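Local coordinates for protein probable porin (Pseudomonas aeruginosa, PDB 4FSO) that forms a beta-barrel of the OprD family and probably acts as a porin, passing small solutes across the outer membrane, at residues V65-I73 with G134-H142; I175-Y184 with A285-G293. All coordinates share one frame; numbering follows the deposited sequence.

Contact 1: residues V65-I73 with G134-H142; sequences VDTLAMLGI and GRLLPTLFH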
loop_
_atom_site.group_PDB
_atom_site.type_symbol
_atom_site.label_atom_id
_atom_site.label_comp_id
_atom_site.label_asym_id
_atom_site.label_seq_id
_atom_site.Cartn_x
_atom_site.Cartn_y
_atom_site.Cartn_z
ATOM N N VAL A 65 -21.055 -3.696 13.634
ATOM C CA VAL A 65 -20.632 -2.340 13.344
ATOM C C VAL A 65 -19.132 -2.145 13.462
ATOM O O VAL A 65 -18.454 -2.778 14.279
ATOM C CB VAL A 65 -21.417 -1.283 14.182
ATOM C CG1 VAL A 65 -21.141 -1.430 15.696
ATOM C CG2 VAL A 65 -21.114 0.133 13.677
ATOM N N ASP A 66 -18.630 -1.271 12.603
ATOM C CA ASP A 66 -17.220 -0.945 12.512
ATOM C C ASP A 66 -17.071 0.549 12.605
ATOM O O ASP A 66 -17.848 1.313 12.027
ATOM C CB ASP A 66 -16.651 -1.435 11.190
ATOM C CG ASP A 66 -16.369 -2.911 11.208
ATOM O OD1 ASP A 66 -16.711 -3.565 12.219
ATOM O OD2 ASP A 66 -15.803 -3.413 10.217
ATOM N N THR A 67 -16.070 0.972 13.352
ATOM C CA THR A 67 -15.953 2.373 13.654
ATOM C C THR A 67 -14.508 2.771 13.668
ATOM O O THR A 67 -13.662 2.108 14.286
ATOM C CB THR A 67 -16.537 2.655 15.013
ATOM O OG1 THR A 67 -16.239 1.544 15.860
ATOM C CG2 THR A 67 -18.045 2.801 14.916
ATOM N N LEU A 68 -14.223 3.859 12.971
ATOM C CA LEU A 68 -12.892 4.422 13.002
ATOM C C LEU A 68 -12.901 5.828 13.567
ATOM O O LEU A 68 -13.761 6.651 13.241
ATOM C CB LEU A 68 -12.282 4.398 11.613
ATOM C CG LEU A 68 -11.983 2.974 11.181
ATOM C CD1 LEU A 68 -12.552 2.728 9.784
ATOM C CD2 LEU A 68 -10.478 2.712 11.249
ATOM N N ALA A 69 -11.944 6.092 14.438
ATOM C CA ALA A 69 -11.799 7.414 15.001
ATOM C C ALA A 69 -10.322 7.730 14.993
ATOM O O ALA A 69 -9.505 6.880 15.375
ATOM C CB ALA A 69 -12.340 7.445 16.413
ATOM N N MET A 70 -9.970 8.930 14.536
ATOM C CA MET A 70 -8.566 9.321 14.511
ATOM C C MET A 70 -8.372 10.729 15.024
ATOM O O MET A 70 -9.256 11.582 14.905
ATOM C CB MET A 70 -7.988 9.186 13.107
ATOM C CG MET A 70 -8.230 7.834 12.498
ATOM S SD MET A 70 -8.306 7.897 10.715
ATOM C CE MET A 70 -8.941 6.256 10.364
ATOM N N LEU A 71 -7.195 10.958 15.593
ATOM C CA LEU A 71 -6.888 12.213 16.254
ATOM C C LEU A 71 -5.395 12.515 16.112
ATOM O O LEU A 71 -4.546 11.738 16.566
ATOM C CB LEU A 71 -7.265 12.130 17.739
ATOM C CG LEU A 71 -7.155 13.487 18.431
ATOM C CD1 LEU A 71 -8.239 14.424 17.893
ATOM C CD2 LEU A 71 -7.218 13.371 19.948
ATOM N N GLY A 72 -5.076 13.639 15.479
ATOM C CA GLY A 72 -3.690 13.948 15.178
ATOM C C GLY A 72 -3.242 15.349 15.553
ATOM O O GLY A 72 -4.060 16.249 15.716
ATOM N N ILE A 73 -1.932 15.531 15.690
ATOM C CA ILE A 73 -1.366 16.859 15.909
ATOM C C ILE A 73 0.105 16.938 15.493
ATOM O O ILE A 73 0.819 15.932 15.476
ATOM C CB ILE A 73 -1.514 17.308 17.371
ATOM C CG1 ILE A 73 -1.195 18.797 17.496
ATOM C CG2 ILE A 73 -0.632 16.479 18.280
ATOM C CD1 ILE A 73 -2.229 19.710 16.856
ATOM N N GLY A 134 1.739 5.672 5.421
ATOM C CA GLY A 134 2.985 6.405 5.552
ATOM C C GLY A 134 2.901 7.830 6.058
ATOM O O GLY A 134 3.896 8.549 6.031
ATOM N N ARG A 135 1.722 8.250 6.502
ATOM C CA ARG A 135 1.607 9.504 7.247
ATOM C C ARG A 135 1.082 9.209 8.655
ATOM O O ARG A 135 1.158 8.065 9.113
ATOM C CB ARG A 135 0.744 10.540 6.511
ATOM C CG ARG A 135 1.435 11.201 5.303
ATOM C CD ARG A 135 2.722 11.945 5.694
ATOM N NE ARG A 135 3.857 11.567 4.848
ATOM C CZ ARG A 135 4.596 12.417 4.139
ATOM N NH1 ARG A 135 4.343 13.720 4.168
ATOM N NH2 ARG A 135 5.599 11.963 3.400
ATOM N N LEU A 136 0.556 10.227 9.336
ATOM C CA LEU A 136 0.154 10.082 10.742
ATOM C C LEU A 136 -1.134 9.268 10.926
ATOM O O LEU A 136 -1.202 8.336 11.741
ATOM C CB LEU A 136 0.004 11.457 11.410
ATOM C CG LEU A 136 -0.427 11.388 12.873
ATOM C CD1 LEU A 136 0.653 10.738 13.721
ATOM C CD2 LEU A 136 -0.788 12.761 13.408
ATOM N N LEU A 137 -2.154 9.642 10.166
ATOM C CA LEU A 137 -3.443 8.981 10.228
ATOM C C LEU A 137 -3.766 8.530 8.806
ATOM O O LEU A 137 -3.589 9.296 7.854
ATOM C CB LEU A 137 -4.508 9.945 10.767
ATOM C CG LEU A 137 -4.153 10.777 12.018
ATOM C CD1 LEU A 137 -5.303 11.693 12.427
ATOM C CD2 LEU A 137 -3.705 9.908 13.200
ATOM N N PRO A 138 -4.208 7.273 8.651
ATOM C CA PRO A 138 -4.463 6.729 7.311
ATOM C C PRO A 138 -5.531 7.508 6.535
ATOM O O PRO A 138 -6.221 8.365 7.087
ATOM C CB PRO A 138 -4.936 5.292 7.586
ATOM C CG PRO A 138 -5.357 5.278 9.026
ATOM C CD PRO A 138 -4.504 6.301 9.720
ATOM N N THR A 139 -5.643 7.227 5.244
ATOM C CA THR A 139 -6.701 7.810 4.441
ATOM C C THR A 139 -7.982 7.095 4.809
ATOM O O THR A 139 -7.956 5.983 5.323
ATOM C CB THR A 139 -6.451 7.599 2.948
ATOM O OG1 THR A 139 -5.038 7.534 2.702
ATOM C CG2 THR A 139 -7.072 8.731 2.151
ATOM N N LEU A 140 -9.109 7.720 4.532
ATOM C CA LEU A 140 -10.369 7.145 4.924
ATOM C C LEU A 140 -11.295 7.172 3.728
ATOM O O LEU A 140 -11.649 8.245 3.259
ATOM C CB LEU A 140 -10.968 7.974 6.057
ATOM C CG LEU A 140 -12.023 7.234 6.872
ATOM C CD1 LEU A 140 -11.364 6.087 7.604
ATOM C CD2 LEU A 140 -12.713 8.151 7.844
ATOM N N PHE A 141 -11.691 6.012 3.224
ATOM C CA PHE A 141 -12.616 6.016 2.094
ATOM C C PHE A 141 -14.017 5.717 2.546
ATOM O O PHE A 141 -14.228 5.172 3.628
ATOM C CB PHE A 141 -12.153 5.074 0.985
ATOM C CG PHE A 141 -10.865 5.503 0.359
ATOM C CD1 PHE A 141 -10.861 6.247 -0.806
ATOM C CD2 PHE A 141 -9.652 5.209 0.969
ATOM C CE1 PHE A 141 -9.664 6.669 -1.380
ATOM C CE2 PHE A 141 -8.444 5.618 0.395
ATOM C CZ PHE A 141 -8.451 6.352 -0.779
ATOM N N HIS A 142 -14.980 6.122 1.734
ATOM C CA HIS A 142 -16.379 5.877 2.047
ATOM C C HIS A 142 -17.084 5.149 0.929
ATOM O O HIS A 142 -16.896 5.454 -0.248
ATOM C CB HIS A 142 -17.090 7.168 2.430
ATOM C CG HIS A 142 -16.844 7.565 3.852
ATOM N ND1 HIS A 142 -15.592 7.907 4.322
ATOM C CD2 HIS A 142 -17.676 7.618 4.918
ATOM C CE1 HIS A 142 -15.671 8.178 5.614
ATOM N NE2 HIS A 142 -16.924 8.015 6.000
#
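Met-70 and Leu-137 bring the two backbones closest, with their CA atoms 6.7 Å apart. The chains then diverge toward Leu-68 and Leu-140, whose CA atoms are separated by 8.9 Å. Their touching parts run roughly antiparallel, 145° apart, but no hydrogen bond crosses, so 134-142 lies over strand 62-72 and meets it through side chains. The strand's own backbone bonds go to its barrel neighbours, 41-53 and 101-112. Residues 134-139 link strand 129-131 to strand 140-142, and their position against the barrel strand is consistent with the inward-folded loop that narrows the channel in this family. Leu-68 and Met-70 turn toward that segment, whereas Ala-69 and Leu-71 turn from it; a bound detergent molecule touches Ala-69 and Met-70. Met-70 starts with CG anti to its carbonyl carbon (chi1 -52°) and stays extended, carrying CE to Leu-140 CD1 at 3.7 Å and, on the Pro-138 ring, to CG at 3.9 Å. Nearer the backbone, Met-70 CB meets Leu-137 CD1 at 3.7 Å. That same Leu-137 methyl reaches Gly-72 N at 3.6 Å. Gly-72 also receives Leu-136, whose CD2 lies 3.6 Å from Gly-72 CA, so two leucine methyls lie against this glycine. At the other end, Leu-68 and Leu-140 pass alongside each other, running opposite ways, their CD1 methyls 4.2 Å apart.

Contact 2: residues I175-Y184 with A285-G293; sequences IRLHCKNKRY and ASSMPYLDG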
loop_
_atom_site.group_PDB
_atom_site.type_symbol
_atom_site.label_atom_id
_atom_site.label_comp_id
_atom_site.label_asym_id
_atom_site.label_seq_id
_atom_site.Cartn_x
_atom_site.Cartn_y
_atom_site.Cartn_z
ATOM N N ILE A 175 -12.798 11.657 -4.665
ATOM C CA ILE A 175 -11.637 10.810 -4.936
ATOM C C ILE A 175 -10.764 11.308 -6.092
ATOM O O ILE A 175 -11.251 11.781 -7.111
ATOM C CB ILE A 175 -12.079 9.379 -5.163
ATOM C CG1 ILE A 175 -13.028 8.962 -4.037
ATOM C CG2 ILE A 175 -10.882 8.455 -5.296
ATOM C CD1 ILE A 175 -13.068 7.450 -3.763
ATOM N N ARG A 176 -9.460 11.202 -5.904
ATOM C CA ARG A 176 -8.501 11.908 -6.727
ATOM C C ARG A 176 -7.482 10.988 -7.311
ATOM O O ARG A 176 -7.089 9.981 -6.720
ATOM C CB ARG A 176 -7.733 12.922 -5.886
ATOM C CG ARG A 176 -8.334 14.278 -5.858
ATOM C CD ARG A 176 -7.867 15.044 -4.649
ATOM N NE ARG A 176 -8.351 16.420 -4.712
ATOM C CZ ARG A 176 -9.621 16.786 -4.530
ATOM N NH1 ARG A 176 -10.567 15.879 -4.270
ATOM N NH2 ARG A 176 -9.948 18.072 -4.611
ATOM N N LEU A 177 -7.034 11.391 -8.484
ATOM C CA LEU A 177 -5.941 10.761 -9.156
ATOM C C LEU A 177 -4.673 11.235 -8.474
ATOM O O LEU A 177 -4.501 12.428 -8.207
ATOM C CB LEU A 177 -5.946 11.211 -10.605
ATOM C CG LEU A 177 -4.843 10.603 -11.450
ATOM C CD1 LEU A 177 -5.093 9.124 -11.653
ATOM C CD2 LEU A 177 -4.809 11.337 -12.750
ATOM N N HIS A 178 -3.781 10.300 -8.175
ATOM C CA HIS A 178 -2.501 10.675 -7.616
ATOM C C HIS A 178 -1.752 11.474 -8.676
ATOM O O HIS A 178 -1.786 11.147 -9.872
ATOM C CB HIS A 178 -1.700 9.445 -7.220
ATOM C CG HIS A 178 -0.342 9.776 -6.670
ATOM N ND1 HIS A 178 0.804 9.712 -7.434
ATOM C CD2 HIS A 178 0.035 10.201 -5.444
ATOM C CE1 HIS A 178 1.836 10.072 -6.690
ATOM N NE2 HIS A 178 1.400 10.372 -5.484
ATOM N N CYS A 179 -1.075 12.525 -8.240
ATOM C CA CYS A 179 -0.530 13.477 -9.180
ATOM C C CYS A 179 0.796 14.033 -8.672
ATOM O O CYS A 179 1.455 14.821 -9.355
ATOM C CB CYS A 179 -1.542 14.617 -9.391
ATOM S SG CYS A 179 -1.418 15.959 -8.166
ATOM N N LYS A 180 1.186 13.595 -7.477
ATOM C CA LYS A 180 2.274 14.230 -6.731
ATOM C C LYS A 180 3.655 14.044 -7.328
ATOM O O LYS A 180 4.508 13.413 -6.709
ATOM C CB LYS A 180 2.276 13.793 -5.256
ATOM N N ASN A 181 3.827 14.560 -8.547
ATOM C CA ASN A 181 5.111 15.028 -9.098
ATOM C C ASN A 181 4.960 15.474 -10.555
ATOM O O ASN A 181 5.944 15.638 -11.278
ATOM C CB ASN A 181 6.274 14.030 -8.920
ATOM C CG ASN A 181 7.447 14.630 -8.126
ATOM O OD1 ASN A 181 7.924 15.725 -8.438
ATOM N ND2 ASN A 181 7.898 13.922 -7.090
ATOM N N LYS A 182 3.714 15.676 -10.972
ATOM C CA LYS A 182 3.430 16.179 -12.310
ATOM C C LYS A 182 2.978 15.076 -13.265
ATOM O O LYS A 182 2.731 13.933 -12.860
ATOM N N ARG A 183 2.888 15.433 -14.541
ATOM C CA ARG A 183 2.269 14.568 -15.529
ATOM C C ARG A 183 0.771 14.734 -15.358
ATOM O O ARG A 183 0.190 15.705 -15.850
ATOM N N TYR A 184 0.161 13.796 -14.636
ATOM C CA TYR A 184 -1.260 13.859 -14.310
ATOM C C TYR A 184 -1.597 15.125 -13.553
ATOM O O TYR A 184 -0.928 15.476 -12.574
ATOM C CB TYR A 184 -1.647 12.675 -13.448
ATOM C CG TYR A 184 -1.489 11.358 -14.145
ATOM C CD1 TYR A 184 -1.574 11.264 -15.533
ATOM C CD2 TYR A 184 -1.247 10.211 -13.419
ATOM C CE1 TYR A 184 -1.422 10.039 -16.176
ATOM C CE2 TYR A 184 -1.098 8.996 -14.039
ATOM C CZ TYR A 184 -1.184 8.902 -15.415
ATOM O OH TYR A 184 -1.031 7.659 -15.999
ATOM N N ALA A 285 2.442 5.515 -23.000
ATOM C CA ALA A 285 2.725 6.947 -22.945
ATOM C C ALA A 285 2.700 7.488 -21.507
ATOM O O ALA A 285 3.342 8.486 -21.185
ATOM C CB ALA A 285 1.720 7.703 -23.802
ATOM N N SER A 286 1.950 6.813 -20.648
ATOM C CA SER A 286 1.604 7.360 -19.346
ATOM C C SER A 286 2.399 6.692 -18.277
ATOM O O SER A 286 2.927 5.596 -18.471
ATOM C CB SER A 286 0.126 7.110 -19.041
ATOM O OG SER A 286 -0.671 7.662 -20.046
ATOM N N SER A 287 2.450 7.355 -17.131
ATOM C CA SER A 287 2.833 6.682 -15.895
ATOM C C SER A 287 1.668 5.777 -15.468
ATOM O O SER A 287 0.567 5.894 -16.000
ATOM C CB SER A 287 3.144 7.718 -14.796
ATOM O OG SER A 287 1.963 8.352 -14.302
ATOM N N MET A 288 1.897 4.880 -14.518
ATOM C CA MET A 288 0.799 4.084 -13.968
ATOM C C MET A 288 -0.117 4.923 -13.057
ATOM O O MET A 288 0.334 5.546 -12.104
ATOM C CB MET A 288 1.309 2.845 -13.235
ATOM C CG MET A 288 0.174 2.011 -12.694
ATOM S SD MET A 288 0.675 0.766 -11.493
ATOM C CE MET A 288 -0.910 0.375 -10.777
ATOM N N PRO A 289 -1.416 4.963 -13.370
ATOM C CA PRO A 289 -2.277 5.794 -12.522
ATOM C C PRO A 289 -2.672 5.091 -11.209
ATOM O O PRO A 289 -2.756 3.877 -11.148
ATOM C CB PRO A 289 -3.509 6.019 -13.413
ATOM C CG PRO A 289 -3.586 4.776 -14.249
ATOM C CD PRO A 289 -2.141 4.378 -14.516
ATOM N N TYR A 290 -2.905 5.862 -10.163
ATOM C CA TYR A 290 -3.492 5.317 -8.954
ATOM C C TYR A 290 -4.085 6.426 -8.115
ATOM O O TYR A 290 -3.919 7.604 -8.442
ATOM C CB TYR A 290 -2.490 4.512 -8.142
ATOM C CG TYR A 290 -1.171 5.191 -7.832
ATOM C CD1 TYR A 290 -0.159 5.239 -8.784
ATOM C CD2 TYR A 290 -0.909 5.726 -6.564
ATOM C CE1 TYR A 290 1.061 5.812 -8.505
ATOM C CE2 TYR A 290 0.325 6.318 -6.269
ATOM C CZ TYR A 290 1.308 6.350 -7.252
ATOM O OH TYR A 290 2.543 6.908 -7.012
ATOM N N LEU A 291 -4.781 6.042 -7.044
ATOM C CA LEU A 291 -5.511 7.003 -6.204
ATOM C C LEU A 291 -4.621 7.762 -5.209
ATOM O O LEU A 291 -3.714 7.190 -4.580
ATOM C CB LEU A 291 -6.625 6.297 -5.429
ATOM C CG LEU A 291 -7.633 5.608 -6.332
ATOM C CD1 LEU A 291 -8.786 5.065 -5.496
ATOM C CD2 LEU A 291 -8.098 6.575 -7.440
ATOM N N ASP A 292 -4.877 9.060 -5.091
ATOM C CA ASP A 292 -4.317 9.839 -4.006
ATOM C C ASP A 292 -4.762 9.181 -2.688
ATOM O O ASP A 292 -5.943 8.864 -2.510
ATOM C CB ASP A 292 -4.833 11.268 -4.094
ATOM C CG ASP A 292 -3.900 12.259 -3.456
ATOM O OD1 ASP A 292 -2.985 11.833 -2.739
ATOM O OD2 ASP A 292 -4.074 13.471 -3.678
ATOM N N GLY A 293 -3.815 8.965 -1.780
ATOM C CA GLY A 293 -4.097 8.251 -0.553
ATOM C C GLY A 293 -3.835 6.764 -0.676
ATOM O O GLY A 293 -4.227 5.974 0.179
HETATM O O HOH W 1 -1.418 8.580 -10.475
#
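Two long loops of the barrel, one leading from strand 173-174 to strand 193-203 and the other following strand 273-283, meet at an isolated beta bridge that pairs Leu-177 with Leu-291. Two backbone hydrogen bonds flank the pair. Asp-292 N donates to Arg-176 O (2.9 Å) from above the plane of the Arg-176 carbonyl, while His-178 N reaches Tyr-290 O (2.7 Å) in the plane of the Tyr-290 carbonyl, with an angle of 164° at the hydrogen. The His-178 and Tyr-290 side chains run alongside each other in the same direction, forming an offset stack with planes at 13° and centroids 4.5 Å apart. His-178 CG is anti to the backbone N (chi1 178°), which lays the imidazole over the phenol; CB adds a CH-pi contact to the same tyrosine face. The phenol hydroxyl of Tyr-290 is held from outside by Asp-306. A water joins the loops again, donating to His-178 O (2.7 Å) and accepting from Tyr-290 N (3.1 Å). Farther along, Tyr-184 CE2 packs against Pro-289 CB at 3.9 Å. Leu-177 CD1 approaches the same CB at 3.9 Å, so the proline ring is touched by both Tyr-184 and Leu-177. Ile-175 CG2 crosses Leu-291 at 4.0 Å from CD2, and Arg-176 sends its guanidinium away to Asp-187. The bridge and the water together satisfy several backbone polar groups in a largely buried interface, and the stack and aliphatic packing would probably limit sliding of the loops against each other.

Overall arrangement
Contact 1 comes first along the chain and closes before contact 2 opens, their centres about 22 Å apart within the single OprD-family barrel. Contact 1 sets a loop against wall strand 62-72, whereas contact 2 joins two loops to each other. The sites nevertheless touch: Thr-139 OG1 probably hydrogen-bonds to Gly-293 O, and the Phe-141 ring packs on Ile-175 and the backbone of Asp-292 and Gly-293. Strand 129-131, just ahead of 134-142, also pairs with strand 294-295, just after 285-293. Wall strand 62-72 and loops distant in sequence are thus linked through adjoining contacts, consistent with the folded loops that shape the channel in this family.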